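Side-chain contacts in shikimate dehydrogenase (NADP(+)) (Listeria monocytogenes, PDB 3TNL), which probably catalyses the reversible NADPH-linked reduction of 3-dehydroshikimate to shikimate, a step on the route to chorismate and the aromatic amino acids: residues 61-66 with 295-300; 81-86 with 92-97; 172-177 with 205-210; 273-276 with 281-284. All blocks are in the same frame, centred on the assembly; numbering follows the deposited sequence.

The four contacts fall into two pairs, one around each sheet of the enzyme. Contacts 1 and 2 lie at the mixed sheet of the substrate-binding half, on which helix 286-301 of contact 1 packs; their centres are about 18 Å apart, and they touch: R92 NE of contact 2 reaches W300 O of contact 1. Contacts 3 and 4, about 24 Å apart between centres, sit at the two outermost strands, 208-213 and 281-283, of the parallel Rossmann-type sheet. Along the chain contacts 2, 3 and 4 follow in series, whereas contact 1 spans them all: after strand 281-283, helix 286-301 leads back to the substrate-binding half. Contact 1 therefore records how the two halves are interlocked in sequence.

Contact 1. Residues 61-66 with 295-300; sequences AKLGLD and KAFEIW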
loop_
_atom_site.group_PDB
_atom_site.type_symbol
_atom_site.label_atom_id
_atom_site.label_comp_id
_atom_site.label_asym_id
_atom_site.label_seq_id
_atom_site.Cartn_x
_atom_site.Cartn_y
_atom_site.Cartn_z
ATOM N N ALA B 61 -11.672 9.151 -4.712
ATOM C CA ALA B 61 -11.440 10.241 -5.669
ATOM C C ALA B 61 -12.625 11.195 -5.761
ATOM O O ALA B 61 -12.432 12.415 -5.765
ATOM C CB ALA B 61 -11.063 9.689 -7.041
ATOM N N LYS B 62 -13.836 10.644 -5.803
ATOM C CA LYS B 62 -15.060 11.448 -5.850
ATOM C C LYS B 62 -15.164 12.358 -4.631
ATOM O O LYS B 62 -15.493 13.553 -4.766
ATOM C CB LYS B 62 -16.290 10.526 -5.904
ATOM C CG LYS B 62 -17.643 11.249 -5.968
ATOM C CD LYS B 62 -17.745 12.125 -7.188
ATOM C CE LYS B 62 -19.165 12.685 -7.341
ATOM N NZ LYS B 62 -19.246 13.609 -8.509
ATOM N N LEU B 63 -14.890 11.820 -3.446
ATOM C CA LEU B 63 -15.008 12.582 -2.198
ATOM C C LEU B 63 -13.747 13.389 -1.863
ATOM O O LEU B 63 -13.734 14.125 -0.880
ATOM C CB LEU B 63 -15.336 11.663 -1.013
ATOM C CG LEU B 63 -16.677 10.912 -1.032
ATOM C CD1 LEU B 63 -16.938 10.279 0.311
ATOM C CD2 LEU B 63 -17.801 11.827 -1.389
ATOM N N GLY B 64 -12.689 13.216 -2.654
ATOM C CA GLY B 64 -11.422 13.913 -2.409
ATOM C C GLY B 64 -10.699 13.450 -1.158
ATOM O O GLY B 64 -10.006 14.230 -0.507
ATOM N N LEU B 65 -10.847 12.168 -0.820
ATOM C CA LEU B 65 -10.209 11.610 0.347
ATOM C C LEU B 65 -8.853 11.055 -0.097
ATOM O O LEU B 65 -8.758 10.438 -1.164
ATOM C CB LEU B 65 -11.054 10.503 0.981
ATOM C CG LEU B 65 -12.503 10.866 1.296
ATOM C CD1 LEU B 65 -13.155 9.701 2.055
ATOM C CD2 LEU B 65 -12.616 12.172 2.071
ATOM N N ASP B 66 -7.831 11.243 0.727
ATOM C CA ASP B 66 -6.479 10.871 0.335
ATOM C C ASP B 66 -6.103 9.458 0.754
ATOM O O ASP B 66 -5.248 9.239 1.628
ATOM C CB ASP B 66 -5.501 11.899 0.855
ATOM C CG ASP B 66 -4.192 11.910 0.084
ATOM O OD1 ASP B 66 -3.306 12.679 0.517
ATOM O OD2 ASP B 66 -4.070 11.166 -0.947
ATOM N N LYS B 295 -20.469 0.007 3.913
ATOM C CA LYS B 295 -20.316 -0.168 5.339
ATOM C C LYS B 295 -18.823 -0.110 5.715
ATOM O O LYS B 295 -18.427 0.592 6.650
ATOM C CB LYS B 295 -20.932 -1.492 5.794
ATOM C CG LYS B 295 -20.959 -1.693 7.299
ATOM C CD LYS B 295 -22.073 -0.894 7.970
ATOM C CE LYS B 295 -21.996 -1.088 9.479
ATOM N NZ LYS B 295 -23.064 -0.277 10.184
ATOM N N ALA B 296 -17.985 -0.866 4.998
ATOM C CA ALA B 296 -16.549 -0.825 5.245
ATOM C C ALA B 296 -15.964 0.581 5.027
ATOM O O ALA B 296 -15.143 1.061 5.809
ATOM C CB ALA B 296 -15.836 -1.819 4.351
ATOM N N PHE B 297 -16.427 1.265 3.977
ATOM C CA PHE B 297 -15.957 2.615 3.648
ATOM C C PHE B 297 -16.169 3.585 4.820
ATOM O O PHE B 297 -15.261 4.379 5.158
ATOM C CB PHE B 297 -16.709 3.094 2.417
ATOM C CG PHE B 297 -16.199 4.382 1.853
ATOM C CD1 PHE B 297 -15.221 4.383 0.886
ATOM C CD2 PHE B 297 -16.723 5.597 2.278
ATOM C CE1 PHE B 297 -14.772 5.594 0.341
ATOM C CE2 PHE B 297 -16.267 6.803 1.753
ATOM C CZ PHE B 297 -15.280 6.784 0.786
ATOM N N GLU B 298 -17.328 3.489 5.469
ATOM C CA GLU B 298 -17.615 4.363 6.645
ATOM C C GLU B 298 -16.782 3.984 7.851
ATOM O O GLU B 298 -16.303 4.871 8.593
ATOM C CB GLU B 298 -19.108 4.406 7.036
ATOM C CG GLU B 298 -19.349 5.342 8.286
ATOM C CD GLU B 298 -20.802 5.454 8.795
ATOM O OE1 GLU B 298 -21.724 4.885 8.188
ATOM O OE2 GLU B 298 -20.986 6.129 9.844
ATOM N N ILE B 299 -16.614 2.684 8.076
ATOM C CA ILE B 299 -15.783 2.191 9.174
ATOM C C ILE B 299 -14.362 2.803 9.037
ATOM O O ILE B 299 -13.764 3.221 10.020
ATOM C CB ILE B 299 -15.762 0.640 9.207
ATOM C CG1 ILE B 299 -17.061 0.084 9.816
ATOM C CG2 ILE B 299 -14.608 0.137 10.015
ATOM C CD1 ILE B 299 -17.294 -1.393 9.588
ATOM N N TRP B 300 -13.836 2.869 7.820
ATOM C CA TRP B 300 -12.486 3.391 7.658
ATOM C C TRP B 300 -12.382 4.902 7.666
ATOM O O TRP B 300 -11.497 5.462 8.318
ATOM C CB TRP B 300 -11.841 2.906 6.358
ATOM C CG TRP B 300 -11.722 1.380 6.245
ATOM C CD1 TRP B 300 -11.350 0.503 7.208
ATOM C CD2 TRP B 300 -11.976 0.597 5.076
ATOM N NE1 TRP B 300 -11.372 -0.760 6.714
ATOM C CE2 TRP B 300 -11.774 -0.738 5.412
ATOM C CE3 TRP B 300 -12.401 0.920 3.783
ATOM C CZ2 TRP B 300 -11.946 -1.774 4.494
ATOM C CZ3 TRP B 300 -12.589 -0.114 2.869
ATOM C CH2 TRP B 300 -12.346 -1.421 3.225
#
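The phenyl ring of F297 receives two leucines from residues 61-66. At its edge, near the ring plane, L63 CD1 lies 3.8 Å from F297 CE2; L65 CD1 approaches obliquely and stops 3.8 Å from F297 CZ. The ring of F60 also meets that of F297, with the planes about 30° apart, and H56 and A59 of the same helix, 52-63, touch it as well. One turn away, the W300 indole has A296 O over one face, toward the rim, while its NE1 is hydrogen-bonded to V124 O.

F297 holds CG anti to its backbone N (chi1 -172°), which sends the ring out from helix 286-301 toward the end of helix 52-63. There the chain leaves the helix through a Schellman motif in which G64 has positive phi (69°). Two leucines on either side of this glycine can thus address one ring, L63 from the last helical turn and L65 from the segment that follows.

No hydrogen bond crosses between the segments. With only 92 Å² buried and methyl groups meeting ring carbons, cohesion is by dispersion and exclusion of water, joining helix 286-301 to the end of helix 52-63 in the substrate-binding half.

Contact 2. Residues 81-86 with 92-97; sequences DVVQGF and RGWNVS
F86, on helix 79-88, and W94, on strand 93-96, meet across a short helix-to-strand connection. Their segments come closest in backbone terms at F86 and G93, whose CA atoms are 8.4 Å apart, so that side chains must fill the gap. The helix belongs to a beta-alpha-beta crossover: it joins the parallel strands 67-73 and 93-96, between which strand 38-44 lies in the sheet. Strand 93-96 runs on to S97, which is inferred to bind shikimate.

The aromatic pair carries the contact. F86 turns an edge to a face of the W94 indole, the ring planes standing at 60° and the centroid of the phenyl ring 4.8 Å from that of the indole six-membered ring. F86 CD2 is the leading atom, poised over the middle of the indole and 3.4 Å from W94 CD2. Farther out over the same ring, F86 CB makes a CH-pi contact, 4.0 Å from the six-membered centroid. W94 has CG between its backbone N and carbonyl carbon (chi1 56°), a disposition that lifts the indole off the strand toward the helix. V83 adds a lighter touch, its CG1 lying 4.1 Å from W94 CZ2. Within the helix, V82 CG1 lies over one face of the F86 ring, toward its rim, and I43 of strand 38-44 touches both aromatic groups; M89 of the second subunit packs on F86.

All three touching residues are buried, and no hydrogen bond links the segments. The attraction is dispersion, probably reinforced by the weakly positive C-H edge of F86 lying against the indole pi cloud, which makes the packing sensitive to orientation.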
loop_
_atom_site.group_PDB
_atom_site.type_symbol
_atom_site.label_atom_id
_atom_site.label_comp_id
_atom_site.label_asym_id
_atom_site.label_seq_id
_atom_site.Cartn_x
_atom_site.Cartn_y
_atom_site.Cartn_z
ATOM N N ASP B 81 2.226 -12.739 8.951
ATOM C CA ASP B 81 3.234 -11.736 8.612
ATOM C C ASP B 81 2.627 -10.481 8.016
ATOM O O ASP B 81 3.082 -9.380 8.287
ATOM C CB ASP B 81 4.286 -12.322 7.655
ATOM C CG ASP B 81 5.257 -13.269 8.316
ATOM O OD1 ASP B 81 5.338 -13.323 9.560
ATOM O OD2 ASP B 81 5.991 -13.931 7.532
ATOM N N VAL B 82 1.589 -10.635 7.191
ATOM C CA VAL B 82 0.932 -9.484 6.568
ATOM C C VAL B 82 0.219 -8.655 7.626
ATOM O O VAL B 82 0.315 -7.438 7.604
ATOM C CB VAL B 82 0.023 -9.918 5.438
ATOM C CG1 VAL B 82 -0.851 -8.779 4.981
ATOM C CG2 VAL B 82 0.870 -10.422 4.265
ATOM N N VAL B 83 -0.504 -9.292 8.537
ATOM C CA VAL B 83 -1.197 -8.532 9.577
ATOM C C VAL B 83 -0.175 -7.786 10.451
ATOM O O VAL B 83 -0.355 -6.624 10.766
ATOM C CB VAL B 83 -2.172 -9.381 10.413
ATOM C CG1 VAL B 83 -2.806 -8.528 11.489
ATOM C CG2 VAL B 83 -3.274 -9.945 9.508
ATOM N N GLN B 84 0.907 -8.470 10.836
ATOM C CA GLN B 84 1.938 -7.803 11.643
ATOM C C GLN B 84 2.515 -6.625 10.882
ATOM O O GLN B 84 2.690 -5.516 11.423
ATOM C CB GLN B 84 3.048 -8.773 12.049
ATOM C CG GLN B 84 2.599 -9.857 12.994
ATOM C CD GLN B 84 3.741 -10.526 13.745
ATOM O OE1 GLN B 84 4.914 -10.183 13.563
ATOM N NE2 GLN B 84 3.399 -11.490 14.604
ATOM N N GLY B 85 2.739 -6.833 9.589
ATOM C CA GLY B 85 3.289 -5.783 8.752
ATOM C C GLY B 85 2.337 -4.590 8.637
ATOM O O GLY B 85 2.753 -3.426 8.742
ATOM N N PHE B 86 1.039 -4.886 8.507
ATOM C CA PHE B 86 0.036 -3.817 8.413
ATOM C C PHE B 86 -0.037 -3.030 9.714
ATOM O O PHE B 86 -0.211 -1.835 9.706
ATOM C CB PHE B 86 -1.362 -4.356 8.109
ATOM C CG PHE B 86 -1.586 -4.783 6.671
ATOM C CD1 PHE B 86 -0.663 -4.522 5.653
ATOM C CD2 PHE B 86 -2.776 -5.393 6.341
ATOM C CE1 PHE B 86 -0.940 -4.903 4.309
ATOM C CE2 PHE B 86 -3.080 -5.735 5.050
ATOM C CZ PHE B 86 -2.165 -5.486 4.003
ATOM N N ARG B 92 -4.839 2.102 8.129
ATOM C CA ARG B 92 -6.132 2.379 8.766
ATOM C C ARG B 92 -7.069 1.157 8.733
ATOM O O ARG B 92 -7.897 0.964 9.633
ATOM C CB ARG B 92 -6.797 3.522 8.025
ATOM C CG ARG B 92 -8.229 3.828 8.456
ATOM C CD ARG B 92 -8.375 4.123 9.949
ATOM N NE ARG B 92 -9.748 4.454 10.263
ATOM C CZ ARG B 92 -10.240 4.512 11.498
ATOM N NH1 ARG B 92 -11.519 4.802 11.674
ATOM N NH2 ARG B 92 -9.484 4.258 12.568
ATOM N N GLY B 93 -6.957 0.325 7.704
ATOM C CA GLY B 93 -7.808 -0.834 7.582
ATOM C C GLY B 93 -7.599 -1.607 6.305
ATOM O O GLY B 93 -6.746 -1.250 5.494
ATOM N N TRP B 94 -8.353 -2.690 6.165
ATOM C CA TRP B 94 -8.292 -3.543 5.000
ATOM C C TRP B 94 -9.485 -4.488 4.974
ATOM O O TRP B 94 -10.151 -4.704 6.011
ATOM C CB TRP B 94 -7.002 -4.379 4.996
ATOM C CG TRP B 94 -6.711 -5.249 6.190
ATOM C CD1 TRP B 94 -7.007 -6.552 6.316
ATOM C CD2 TRP B 94 -5.980 -4.886 7.375
ATOM N NE1 TRP B 94 -6.533 -7.047 7.513
ATOM C CE2 TRP B 94 -5.894 -6.037 8.173
ATOM C CE3 TRP B 94 -5.395 -3.695 7.841
ATOM C CZ2 TRP B 94 -5.252 -6.042 9.400
ATOM C CZ3 TRP B 94 -4.779 -3.708 9.068
ATOM C CH2 TRP B 94 -4.712 -4.881 9.831
ATOM N N ASN B 95 -9.799 -4.963 3.772
ATOM C CA ASN B 95 -10.755 -6.040 3.588
ATOM C C ASN B 95 -9.996 -7.380 3.593
ATOM O O ASN B 95 -8.787 -7.451 3.308
ATOM C CB ASN B 95 -11.532 -5.921 2.296
ATOM C CG ASN B 95 -12.712 -4.983 2.375
ATOM O OD1 ASN B 95 -12.933 -4.234 1.435
ATOM N ND2 ASN B 95 -13.507 -5.054 3.454
ATOM N N VAL B 96 -10.752 -8.423 3.894
ATOM C CA VAL B 96 -10.239 -9.791 3.964
ATOM C C VAL B 96 -11.161 -10.678 3.156
ATOM O O VAL B 96 -12.378 -10.590 3.293
ATOM C CB VAL B 96 -10.198 -10.323 5.426
ATOM C CG1 VAL B 96 -9.506 -11.711 5.486
ATOM C CG2 VAL B 96 -9.495 -9.323 6.340
ATOM N N SER B 97 -10.599 -11.556 2.330
ATOM C CA SER B 97 -11.446 -12.518 1.602
ATOM C C SER B 97 -10.819 -13.905 1.667
ATOM O O SER B 97 -9.839 -14.107 2.394
ATOM C CB SER B 97 -11.804 -12.036 0.195
ATOM O OG SER B 97 -12.894 -12.818 -0.321
#

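Contact 3. Residues 172-177 with 205-210; sequences QAALDG and TDCKAQ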
loop_
_atom_site.group_PDB
_atom_site.type_symbol
_atom_site.label_atom_id
_atom_site.label_comp_id
_atom_site.label_asym_id
_atom_site.label_seq_id
_atom_site.Cartn_x
_atom_site.Cartn_y
_atom_site.Cartn_z
ATOM N N GLN B 172 -26.652 -12.552 10.440
ATOM C CA GLN B 172 -27.036 -11.110 10.460
ATOM C C GLN B 172 -28.567 -10.924 10.444
ATOM O O GLN B 172 -29.127 -10.089 11.161
ATOM C CB GLN B 172 -26.421 -10.281 9.326
ATOM C CG GLN B 172 -26.483 -8.815 9.652
ATOM C CD GLN B 172 -25.586 -8.462 10.842
ATOM O OE1 GLN B 172 -24.379 -8.696 10.801
ATOM N NE2 GLN B 172 -26.181 -7.913 11.907
ATOM N N ALA B 173 -29.245 -11.732 9.636
ATOM C CA ALA B 173 -30.700 -11.654 9.550
ATOM C C ALA B 173 -31.292 -11.940 10.932
ATOM O O ALA B 173 -32.171 -11.214 11.385
ATOM C CB ALA B 173 -31.234 -12.651 8.516
ATOM N N ALA B 174 -30.782 -12.969 11.619
ATOM C CA ALA B 174 -31.259 -13.323 12.970
ATOM C C ALA B 174 -30.984 -12.199 13.976
ATOM O O ALA B 174 -31.866 -11.849 14.780
ATOM C CB ALA B 174 -30.622 -14.585 13.444
ATOM N N LEU B 175 -29.769 -11.653 13.939
ATOM C CA LEU B 175 -29.411 -10.522 14.822
ATOM C C LEU B 175 -30.275 -9.297 14.528
ATOM O O LEU B 175 -30.574 -8.529 15.448
ATOM C CB LEU B 175 -27.921 -10.160 14.665
ATOM C CG LEU B 175 -26.926 -11.191 15.191
ATOM C CD1 LEU B 175 -25.523 -10.852 14.793
ATOM C CD2 LEU B 175 -27.043 -11.372 16.737
ATOM N N ASP B 176 -30.697 -9.088 13.280
ATOM C CA ASP B 176 -31.498 -7.939 12.883
ATOM C C ASP B 176 -33.006 -8.104 13.112
ATOM O O ASP B 176 -33.780 -7.200 12.812
ATOM C CB ASP B 176 -31.283 -7.632 11.398
ATOM C CG ASP B 176 -29.884 -7.108 11.090
ATOM O OD1 ASP B 176 -29.003 -7.113 11.985
ATOM O OD2 ASP B 176 -29.686 -6.745 9.909
ATOM N N GLY B 177 -33.450 -9.264 13.544
ATOM C CA GLY B 177 -34.866 -9.428 13.845
ATOM C C GLY B 177 -35.733 -10.256 12.921
ATOM O O GLY B 177 -36.944 -10.219 13.050
ATOM N N THR B 205 -30.015 -15.850 19.728
ATOM C CA THR B 205 -31.025 -14.891 19.289
ATOM C C THR B 205 -32.401 -15.485 19.579
ATOM O O THR B 205 -32.497 -16.625 20.052
ATOM C CB THR B 205 -30.905 -14.558 17.757
ATOM O OG1 THR B 205 -31.491 -15.607 16.967
ATOM C CG2 THR B 205 -29.441 -14.338 17.341
ATOM N N ASP B 206 -33.456 -14.720 19.309
ATOM C CA ASP B 206 -34.822 -15.220 19.438
ATOM C C ASP B 206 -35.358 -15.743 18.088
ATOM O O ASP B 206 -36.537 -16.090 17.978
ATOM C CB ASP B 206 -35.769 -14.161 19.997
ATOM C CG ASP B 206 -35.599 -13.949 21.507
ATOM O OD1 ASP B 206 -35.158 -14.892 22.226
ATOM O OD2 ASP B 206 -35.950 -12.846 21.968
ATOM N N CYS B 207 -34.493 -15.804 17.077
ATOM C CA CYS B 207 -34.892 -16.327 15.754
ATOM C C CYS B 207 -34.974 -17.859 15.829
ATOM O O CYS B 207 -34.147 -18.484 16.508
ATOM C CB CYS B 207 -33.845 -15.927 14.715
ATOM S SG CYS B 207 -34.207 -16.439 13.026
ATOM N N LYS B 208 -35.962 -18.431 15.146
ATOM C CA LYS B 208 -36.184 -19.878 15.086
ATOM C C LYS B 208 -35.596 -20.383 13.773
ATOM O O LYS B 208 -36.121 -20.112 12.701
ATOM C CB LYS B 208 -37.667 -20.232 15.193
ATOM C CG LYS B 208 -38.384 -19.655 16.425
ATOM C CD LYS B 208 -37.623 -19.913 17.732
ATOM C CE LYS B 208 -38.299 -19.195 18.909
ATOM N NZ LYS B 208 -37.427 -19.168 20.123
ATOM N N ALA B 209 -34.490 -21.083 13.889
ATOM C CA ALA B 209 -33.749 -21.607 12.753
ATOM C C ALA B 209 -33.860 -23.120 12.663
ATOM O O ALA B 209 -33.907 -23.837 13.677
ATOM C CB ALA B 209 -32.279 -21.186 12.862
ATOM N N GLN B 210 -33.863 -23.615 11.435
ATOM C CA GLN B 210 -33.869 -25.039 11.148
ATOM C C GLN B 210 -33.149 -25.291 9.836
ATOM O O GLN B 210 -33.053 -24.380 9.010
ATOM C CB GLN B 210 -35.262 -25.638 11.158
ATOM C CG GLN B 210 -36.232 -25.027 10.288
ATOM C CD GLN B 210 -37.694 -25.442 10.641
ATOM O OE1 GLN B 210 -37.964 -26.391 11.413
ATOM N NE2 GLN B 210 -38.623 -24.746 10.030
#
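A174 is the close-packed centre of this contact, a single methyl group received by the bend that leads into strand 208-213. Its CB lies 3.7 Å from C207 CB and 3.8 Å from T205 OG1, and C207 SG hangs alongside at 4.1 Å from A174 CB. With so small a side chain on the helix, the backbones come near: the CA atoms of A174 and C207 are 5.5 Å apart. The hydroxyl beside the methyl is well occupied. T205 OG1 accepts from C207 N at 3.0 Å, an ST turn, and is also hydrogen-bonded to I201 O. The threonine is turned with OG1 between its backbone N and carbonyl carbon (chi1 79°), which directs the oxygen to these partners.

Toward solvent the fit slackens. L175 leaves its helix pointing away from the bend, yet its end comes back so that CD2 reaches 3.9 Å from T205 CG2, the two side chains crossing at about a right angle. On the side toward helix 137-147, and taking no part across the contact, Q172 NE2 donates an almost straight bond (170°) to D176 OD1 at 2.9 Å, meeting the carboxylate on its syn side, some 30° out of plane. G177, with positive phi, forms a Schellman motif at the C-terminal end of the helix.

Helix 164-175 thus packs at the edge of the Rossmann-type sheet where strand 208-213 begins. I201 of helix 191-204 touches both A174 and C207, I181 of strand 180-185 lies against A173 and C207, and on other sides M142 of helix 137-147 meets A173 while A114 of helix 113-118 meets L175.

Contact 4. Residues 273-276 with 281-284; sequences EIAE and QTLN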
loop_
_atom_site.group_PDB
_atom_site.type_symbol
_atom_site.label_atom_id
_atom_site.label_comp_id
_atom_site.label_asym_id
_atom_site.label_seq_id
_atom_site.Cartn_x
_atom_site.Cartn_y
_atom_site.Cartn_z
ATOM N N GLU B 273 -35.101 -15.668 -13.241
ATOM C CA GLU B 273 -35.976 -15.735 -14.407
ATOM C C GLU B 273 -37.287 -16.453 -14.033
ATOM O O GLU B 273 -38.367 -15.995 -14.389
ATOM C CB GLU B 273 -35.319 -16.504 -15.571
ATOM C CG GLU B 273 -34.126 -15.916 -16.226
ATOM C CD GLU B 273 -33.643 -16.745 -17.418
ATOM O OE1 GLU B 273 -34.308 -17.770 -17.744
ATOM O OE2 GLU B 273 -32.647 -16.319 -18.080
ATOM N N ILE B 274 -37.204 -17.599 -13.385
ATOM C CA ILE B 274 -38.378 -18.358 -13.004
ATOM C C ILE B 274 -39.231 -17.525 -12.069
ATOM O O ILE B 274 -40.457 -17.477 -12.201
ATOM C CB ILE B 274 -38.007 -19.710 -12.356
ATOM C CG1 ILE B 274 -37.284 -20.590 -13.369
ATOM C CG2 ILE B 274 -39.282 -20.394 -11.884
ATOM C CD1 ILE B 274 -36.550 -21.805 -12.725
ATOM N N ALA B 275 -38.592 -16.832 -11.121
ATOM C CA ALA B 275 -39.329 -15.966 -10.209
ATOM C C ALA B 275 -40.086 -14.895 -10.956
ATOM O O ALA B 275 -41.258 -14.644 -10.680
ATOM C CB ALA B 275 -38.384 -15.347 -9.197
ATOM N N GLU B 276 -39.433 -14.257 -11.913
ATOM C CA GLU B 276 -40.124 -13.246 -12.716
ATOM C C GLU B 276 -41.332 -13.876 -13.446
ATOM O O GLU B 276 -42.424 -13.276 -13.545
ATOM C CB GLU B 276 -39.173 -12.575 -13.696
ATOM C CG GLU B 276 -38.092 -11.748 -13.075
ATOM C CD GLU B 276 -37.321 -10.924 -14.115
ATOM O OE1 GLU B 276 -37.649 -10.985 -15.316
ATOM O OE2 GLU B 276 -36.377 -10.221 -13.732
ATOM N N GLN B 281 -41.461 -10.585 -6.849
ATOM C CA GLN B 281 -40.504 -9.482 -6.781
ATOM C C GLN B 281 -39.141 -10.168 -6.730
ATOM O O GLN B 281 -39.001 -11.207 -6.094
ATOM C CB GLN B 281 -40.664 -8.695 -5.482
ATOM C CG GLN B 281 -41.951 -7.935 -5.347
ATOM C CD GLN B 281 -41.857 -6.548 -5.868
ATOM O OE1 GLN B 281 -41.184 -6.286 -6.860
ATOM N NE2 GLN B 281 -42.534 -5.623 -5.196
ATOM N N THR B 282 -38.135 -9.570 -7.353
ATOM C CA THR B 282 -36.800 -10.153 -7.406
ATOM C C THR B 282 -35.700 -9.143 -7.142
ATOM O O THR B 282 -35.841 -7.940 -7.368
ATOM C CB THR B 282 -36.487 -10.784 -8.792
ATOM O OG1 THR B 282 -36.659 -9.768 -9.812
ATOM C CG2 THR B 282 -37.419 -11.973 -9.105
ATOM N N LEU B 283 -34.580 -9.655 -6.655
ATOM C CA LEU B 283 -33.426 -8.832 -6.453
ATOM C C LEU B 283 -32.171 -9.683 -6.569
ATOM O O LEU B 283 -32.039 -10.714 -5.896
ATOM C CB LEU B 283 -33.501 -8.163 -5.085
ATOM C CG LEU B 283 -32.516 -7.020 -4.878
ATOM C CD1 LEU B 283 -32.919 -5.846 -5.791
ATOM C CD2 LEU B 283 -32.487 -6.611 -3.390
ATOM N N ASN B 284 -31.225 -9.247 -7.386
ATOM C CA ASN B 284 -29.926 -9.916 -7.523
ATOM C C ASN B 284 -28.950 -9.406 -6.464
ATOM O O ASN B 284 -29.320 -8.615 -5.602
ATOM C CB ASN B 284 -29.343 -9.828 -8.966
ATOM C CG ASN B 284 -28.874 -8.465 -9.337
ATOM O OD1 ASN B 284 -28.602 -7.616 -8.470
ATOM N ND2 ASN B 284 -28.762 -8.219 -10.664
HETATM O O HOH W 1 -34.754 -10.522 -11.706
#
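Apolar contact comes first: A275, on helix 270-277, presses its methyl group against T282, on strand 281-283, with A275 CB 3.5 Å from T282 CG2. The pair is also where the backbones come closest, at 6.9 Å between the CA atoms of A275 and T282. The aliphatic part of E276 extends the patch, its CG standing 4.0 Å from T282 CG2 as the two side chains cross at about a right angle.

Water-mediated bonding forms the second group. E276 OE2 and T282 OG1 are 4.0 Å apart and make no direct hydrogen bond; one water spans them. It donates to E276 OE2 at 2.6 Å and lies 2.8 Å from T282 OG1. T282 places OG1 between its backbone N and carbonyl carbon (chi1 57°) and CG2 anti to that carbon, which turns the methyl to A275 and the hydroxyl to the bridging water. The chain of E276, extended beyond CG (chi2 -171°), carries OE2 out to the same water.

Ionic interaction lies outside the two segments. E276 OE1, the other carboxylate oxygen, forms a salt bridge with K268 NZ, while OE2 takes the bridging water.

Helix and strand belong to the beta-alpha-beta unit that runs from strand 258-261 to the outermost strand 281-283 of the Rossmann-type sheet. The chemistry is layered, with a methyl-to-methyl contact at the buried alanine and a hydrated polar margin at the exposed glutamate. K268 would be expected to favour the charged form of E276, and a negative carboxylate is a good acceptor for the water.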